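Local coordinates for protein organophosphorus hydrolase (Pseudomonas pseudoalcaligenes, PDB 4LE6) that probably hydrolyses organophosphate triesters at a two-zinc site, as a phosphotriesterase built on the metallo-beta-lactamase fold, at residues 52-57 and 84-89; 257-262 and 275-280. All coordinates share one frame; numbering follows the deposited sequence.

Contact 1 of 2, residues 52-57 and 84-89; sequences DGYVDL and GVQTAV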
loop_
_atom_site.group_PDB
_atom_site.type_symbol
_atom_site.label_atom_id
_atom_site.label_comp_id
_atom_site.label_asym_id
_atom_site.label_seq_id
_atom_site.Cartn_x
_atom_site.Cartn_y
_atom_site.Cartn_z
ATOM N N ASP A 52 -5.025 -2.201 -13.247
ATOM C CA ASP A 52 -6.000 -2.141 -14.340
ATOM C C ASP A 52 -7.269 -1.425 -13.971
ATOM O O ASP A 52 -8.032 -1.013 -14.853
ATOM C CB ASP A 52 -6.395 -3.541 -14.838
ATOM C CG ASP A 52 -7.016 -3.493 -16.231
ATOM O OD1 ASP A 52 -6.431 -2.834 -17.124
ATOM O OD2 ASP A 52 -8.110 -4.058 -16.429
ATOM N N GLY A 53 -7.516 -1.314 -12.669
ATOM C CA GLY A 53 -8.768 -0.809 -12.161
ATOM C C GLY A 53 -9.379 -1.810 -11.195
ATOM O O GLY A 53 -8.669 -2.629 -10.611
ATOM N N TYR A 54 -10.695 -1.771 -11.037
ATOM C CA TYR A 54 -11.366 -2.671 -10.103
ATOM C C TYR A 54 -12.673 -3.187 -10.670
ATOM O O TYR A 54 -13.233 -2.614 -11.601
ATOM C CB TYR A 54 -11.667 -1.961 -8.775
ATOM C CG TYR A 54 -12.593 -0.763 -8.931
ATOM C CD1 TYR A 54 -13.981 -0.901 -8.867
ATOM C CD2 TYR A 54 -12.085 0.502 -9.177
ATOM C CE1 TYR A 54 -14.819 0.183 -9.032
ATOM C CE2 TYR A 54 -12.932 1.604 -9.323
ATOM C CZ TYR A 54 -14.290 1.431 -9.252
ATOM O OH TYR A 54 -15.128 2.514 -9.402
ATOM N N VAL A 55 -13.145 -4.282 -10.092
ATOM C CA VAL A 55 -14.476 -4.781 -10.376
ATOM C C VAL A 55 -15.149 -5.158 -9.037
ATOM O O VAL A 55 -14.499 -5.687 -8.137
ATOM C CB VAL A 55 -14.406 -5.995 -11.333
ATOM C CG1 VAL A 55 -13.552 -7.109 -10.740
ATOM C CG2 VAL A 55 -15.798 -6.490 -11.651
ATOM N N ASP A 56 -16.437 -4.870 -8.895
ATOM C CA ASP A 56 -17.167 -5.252 -7.689
ATOM C C ASP A 56 -17.663 -6.694 -7.838
ATOM O O ASP A 56 -18.430 -6.990 -8.750
ATOM C CB ASP A 56 -18.343 -4.308 -7.464
ATOM C CG ASP A 56 -17.906 -2.877 -7.098
ATOM O OD1 ASP A 56 -16.801 -2.666 -6.520
ATOM O OD2 ASP A 56 -18.692 -1.953 -7.386
ATOM N N LEU A 57 -17.201 -7.592 -6.969
ATOM C CA LEU A 57 -17.630 -8.999 -6.984
ATOM C C LEU A 57 -18.508 -9.313 -5.762
ATOM O O LEU A 57 -18.111 -9.020 -4.639
ATOM C CB LEU A 57 -16.407 -9.918 -6.989
ATOM C CG LEU A 57 -15.460 -9.784 -8.188
ATOM C CD1 LEU A 57 -14.306 -10.770 -8.032
ATOM C CD2 LEU A 57 -16.193 -10.002 -9.521
ATOM N N GLY A 84 -20.941 -5.404 -3.001
ATOM C CA GLY A 84 -19.941 -6.270 -3.594
ATOM C C GLY A 84 -18.557 -5.922 -3.094
ATOM O O GLY A 84 -18.327 -4.812 -2.617
ATOM N N VAL A 85 -17.632 -6.871 -3.209
ATOM C CA VAL A 85 -16.255 -6.670 -2.785
ATOM C C VAL A 85 -15.465 -6.023 -3.915
ATOM O O VAL A 85 -15.272 -6.608 -4.981
ATOM C CB VAL A 85 -15.600 -8.005 -2.396
ATOM C CG1 VAL A 85 -14.111 -7.823 -2.083
ATOM C CG2 VAL A 85 -16.338 -8.621 -1.218
ATOM N N GLN A 86 -15.028 -4.796 -3.698
ATOM C CA GLN A 86 -14.236 -4.110 -4.707
ATOM C C GLN A 86 -12.913 -4.827 -4.860
ATOM O O GLN A 86 -12.114 -4.864 -3.925
ATOM C CB GLN A 86 -13.987 -2.664 -4.302
ATOM C CG GLN A 86 -13.102 -1.902 -5.290
ATOM C CD GLN A 86 -12.997 -0.437 -4.913
ATOM O OE1 GLN A 86 -13.793 0.062 -4.122
ATOM N NE2 GLN A 86 -12.008 0.242 -5.440
ATOM N N THR A 87 -12.684 -5.378 -6.045
ATOM C CA THR A 87 -11.563 -6.250 -6.269
ATOM C C THR A 87 -10.642 -5.640 -7.327
ATOM O O THR A 87 -11.080 -5.252 -8.408
ATOM C CB THR A 87 -12.041 -7.633 -6.705
ATOM O OG1 THR A 87 -12.864 -8.200 -5.678
ATOM C CG2 THR A 87 -10.863 -8.562 -6.968
ATOM N N ALA A 88 -9.362 -5.572 -6.989
ATOM C CA ALA A 88 -8.328 -5.030 -7.860
ATOM C C ALA A 88 -8.001 -6.036 -8.940
ATOM O O ALA A 88 -8.167 -7.250 -8.741
ATOM C CB ALA A 88 -7.073 -4.748 -7.054
ATOM N N VAL A 89 -7.548 -5.529 -10.078
ATOM C CA VAL A 89 -7.023 -6.353 -11.156
ATOM C C VAL A 89 -5.649 -5.778 -11.496
ATOM O O VAL A 89 -5.535 -4.615 -11.886
ATOM C CB VAL A 89 -7.935 -6.295 -12.386
ATOM C CG1 VAL A 89 -7.337 -7.082 -13.554
ATOM C CG2 VAL A 89 -9.318 -6.825 -12.045
HETATM O O HOH W 1 -17.929 -2.164 -3.720
#
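Strands 52-57 and 85-89 run antiparallel, their axes 4.4 Å apart at closest approach and their N-to-C directions 146° apart, as neighbours in one of the two mixed sheets of the metallo-beta-lactamase alpha-beta/beta-alpha sandwich. Val55 and Thr87 form a hydrogen-bonded pair, Val55 N to Thr87 O and Thr87 N to Val55 O both at 2.8 Å, and Leu57 with Val85 forms another, its Val85 N to Leu57 O bond at 2.6 Å. Gly53 has a positive phi, where a side chain would collide with the carbonyl O of Asp52, so glycine suits this place in strand 45-57.

Tyr54, Asp56, Gln86 and Ala88 share one face. Tyr54 has CG between the backbone N and the carbonyl carbon (chi1 61°), which sets the ring where the extended Gln86 chain can pass over it, Gln86 CG 3.8 Å from Tyr54 CB. Gln86 NE2 stands 3.6 Å above the Tyr54 ring plane, offset toward the rim, with ring and amide planes 43° apart. The amide itself is held by the second subunit, NE2 by Ser318 and OE1 by Arg321 of that subunit, while Asp56 OD2 makes a salt bridge to the same Arg321, so Tyr54, Asp56 and Gln86 lie at the interface with the second subunit.

The opposite face carries Val55, Leu57, Val85, Thr87 and Val89. The beta-branched Val55, Val85, Thr87 and Val89 suit the extended backbone, and Val89 also packs on His294, a zinc ligand whose ND1 is hydrogen-bonded to Ala88 O. Leu57 crosses Thr87 at about a right angle, Leu57 CD1 lying 3.8 Å from Thr87 OG1.

Contact 2 of 2, residues 257-262 and 275-280; sequences AKPEVV and SRQRIL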
loop_
_atom_site.group_PDB
_atom_site.type_symbol
_atom_site.label_atom_id
_atom_site.label_comp_id
_atom_site.label_asym_id
_atom_site.label_seq_id
_atom_site.Cartn_x
_atom_site.Cartn_y
_atom_site.Cartn_z
ATOM N N ALA A 257 -6.505 -16.763 5.172
ATOM C CA ALA A 257 -6.928 -17.380 6.432
ATOM C C ALA A 257 -7.623 -18.733 6.208
ATOM O O ALA A 257 -7.440 -19.671 6.986
ATOM C CB ALA A 257 -7.835 -16.445 7.203
ATOM N N LYS A 258 -8.424 -18.828 5.148
ATOM C CA LYS A 258 -9.186 -20.047 4.858
ATOM C C LYS A 258 -9.068 -20.429 3.378
ATOM O O LYS A 258 -9.981 -20.185 2.582
ATOM C CB LYS A 258 -10.641 -19.849 5.281
ATOM C CG LYS A 258 -10.747 -19.514 6.769
ATOM C CD LYS A 258 -12.124 -19.802 7.348
ATOM C CE LYS A 258 -12.171 -19.469 8.845
ATOM N NZ LYS A 258 -13.559 -19.475 9.397
ATOM N N PRO A 259 -7.918 -21.017 3.007
ATOM C CA PRO A 259 -7.664 -21.384 1.606
ATOM C C PRO A 259 -8.702 -22.374 1.098
ATOM O O PRO A 259 -8.858 -22.481 -0.115
ATOM C CB PRO A 259 -6.288 -22.039 1.650
ATOM C CG PRO A 259 -5.633 -21.488 2.875
ATOM C CD PRO A 259 -6.762 -21.309 3.870
ATOM N N GLU A 260 -9.431 -23.034 2.001
ATOM C CA GLU A 260 -10.442 -24.011 1.575
ATOM C C GLU A 260 -11.587 -23.309 0.844
ATOM O O GLU A 260 -12.323 -23.939 0.089
ATOM C CB GLU A 260 -11.011 -24.833 2.755
ATOM C CG GLU A 260 -11.782 -24.018 3.801
ATOM C CD GLU A 260 -10.900 -23.525 4.929
ATOM O OE1 GLU A 260 -9.699 -23.281 4.687
ATOM O OE2 GLU A 260 -11.411 -23.388 6.065
ATOM N N VAL A 261 -11.740 -22.005 1.075
ATOM C CA VAL A 261 -12.824 -21.245 0.451
ATOM C C VAL A 261 -12.579 -21.126 -1.056
ATOM O O VAL A 261 -11.466 -20.827 -1.482
ATOM C CB VAL A 261 -12.989 -19.853 1.116
ATOM C CG1 VAL A 261 -13.963 -18.967 0.335
ATOM C CG2 VAL A 261 -13.483 -20.010 2.557
ATOM N N VAL A 262 -13.606 -21.380 -1.862
ATOM C CA VAL A 262 -13.437 -21.411 -3.322
ATOM C C VAL A 262 -14.256 -20.330 -4.031
ATOM O O VAL A 262 -15.161 -19.739 -3.445
ATOM C CB VAL A 262 -13.796 -22.777 -3.896
ATOM C CG1 VAL A 262 -12.981 -23.853 -3.184
ATOM C CG2 VAL A 262 -15.291 -23.061 -3.745
ATOM N N SER A 275 -4.178 -26.532 -5.692
ATOM C CA SER A 275 -3.090 -25.679 -6.182
ATOM C C SER A 275 -2.850 -24.494 -5.245
ATOM O O SER A 275 -1.705 -24.143 -4.944
ATOM C CB SER A 275 -3.418 -25.172 -7.578
ATOM O OG SER A 275 -3.623 -26.273 -8.430
ATOM N N ARG A 276 -3.925 -23.875 -4.772
ATOM C CA ARG A 276 -3.774 -22.768 -3.816
ATOM C C ARG A 276 -3.050 -23.212 -2.528
ATOM O O ARG A 276 -2.088 -22.567 -2.090
ATOM C CB ARG A 276 -5.131 -22.170 -3.465
ATOM C CG ARG A 276 -5.068 -21.107 -2.354
ATOM C CD ARG A 276 -6.346 -20.275 -2.279
ATOM N NE ARG A 276 -7.552 -21.104 -2.225
ATOM C CZ ARG A 276 -8.366 -21.324 -3.251
ATOM N NH1 ARG A 276 -9.426 -22.091 -3.093
ATOM N NH2 ARG A 276 -8.132 -20.794 -4.440
ATOM N N GLN A 277 -3.501 -24.313 -1.931
ATOM C CA GLN A 277 -2.841 -24.836 -0.724
ATOM C C GLN A 277 -1.346 -25.073 -0.956
ATOM O O GLN A 277 -0.484 -24.645 -0.151
ATOM C CB GLN A 277 -3.510 -26.127 -0.283
ATOM C CG GLN A 277 -4.899 -25.912 0.302
ATOM C CD GLN A 277 -4.879 -25.486 1.770
ATOM O OE1 GLN A 277 -3.851 -25.054 2.302
ATOM N NE2 GLN A 277 -6.025 -25.611 2.431
ATOM N N ARG A 278 -1.031 -25.720 -2.078
ATOM C CA ARG A 278 0.361 -26.023 -2.394
ATOM C C ARG A 278 1.199 -24.763 -2.602
ATOM O O ARG A 278 2.315 -24.628 -2.047
ATOM C CB ARG A 278 0.436 -26.892 -3.644
ATOM C CG ARG A 278 1.845 -27.181 -4.103
ATOM C CD ARG A 278 1.868 -28.326 -5.105
ATOM N NE ARG A 278 1.121 -27.994 -6.321
ATOM C CZ ARG A 278 1.614 -27.301 -7.341
ATOM N NH1 ARG A 278 0.853 -27.059 -8.399
ATOM N NH2 ARG A 278 2.859 -26.849 -7.317
ATOM N N ILE A 279 0.685 -23.852 -3.418
ATOM C CA ILE A 279 1.417 -22.631 -3.733
ATOM C C ILE A 279 1.594 -21.763 -2.478
ATOM O O ILE A 279 2.638 -21.129 -2.287
ATOM C CB ILE A 279 0.703 -21.844 -4.851
ATOM C CG1 ILE A 279 0.751 -22.633 -6.178
ATOM C CG2 ILE A 279 1.327 -20.449 -5.048
ATOM C CD1 ILE A 279 2.154 -22.946 -6.692
ATOM N N LEU A 280 0.579 -21.714 -1.622
ATOM C CA LEU A 280 0.697 -20.896 -0.416
ATOM C C LEU A 280 1.761 -21.512 0.474
ATOM O O LEU A 280 2.643 -20.802 0.994
ATOM C CB LEU A 280 -0.632 -20.812 0.332
ATOM C CG LEU A 280 -1.698 -19.906 -0.282
ATOM C CD1 LEU A 280 -3.021 -20.121 0.449
ATOM C CD2 LEU A 280 -1.271 -18.437 -0.226
#
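Arg276 leaves its helix with CG anti to the backbone N (chi1 174°) and bends at chi3 (51°), and its guanidinium meets the carbonyl of Pro259 side-on. NE and NH1 of Arg276 both donate to the single atom Pro259 O, NE at 2.8 Å and NH1 at 3.1 Å. The oxygen lies in the guanidinium plane; NE meets it on a lone pair, whereas NH1 approaches nearly along the C=O axis. Two bonds thus grip one carbonyl of an irregular segment, and arginine suits the task because its side chain is long and its donors lie side by side in one plane. Val262 CG1 touches the edge of the same group, 4.0 Å from Arg276 NH1.

Pro259 is the second residue of a type I turn from Lys258 to Val261, closed by Val261 N to Lys258 O at 2.9 Å. Its phi of -60° is one that the proline ring imposes and this turn position needs. The buried ring faces the helix: Pro259 CG packs 3.8 Å from Leu280 CD1, while Gln277, bent at chi2, crosses the ring at about a right angle with Gln277 NE2 3.7 Å from Pro259 CB.

The third guanidinium nitrogen, NH2, donates to Ile248 O, just beyond strand 240-246. Helix 269-286 meets that strand through Leu280 and Ile279, both touching Trp245, and helix 252-255 through Arg276, which packs on Gln255, with the turn joined to it at Pro259.

In the fold
From the N terminus, the chain first runs through strand 45-57, then through strand 62-63 and helix 67-76, and returns along strand 85-95; contact 1 closes this excursion of 26 residues. Strand 85-95 leads on to the zinc ligands, beginning with His139, before contact 2 closes a shorter loop of 12 residues between the segment after helix 252-255 and helix 269-286. The two loops follow in series, neither nested nor crossed, with centres about 20 Å apart. Contact 1 lies within the first mixed sheet, contact 2 beside the second; the small sheet pairing strand 62-63 with strand 262-263 joins the two loops.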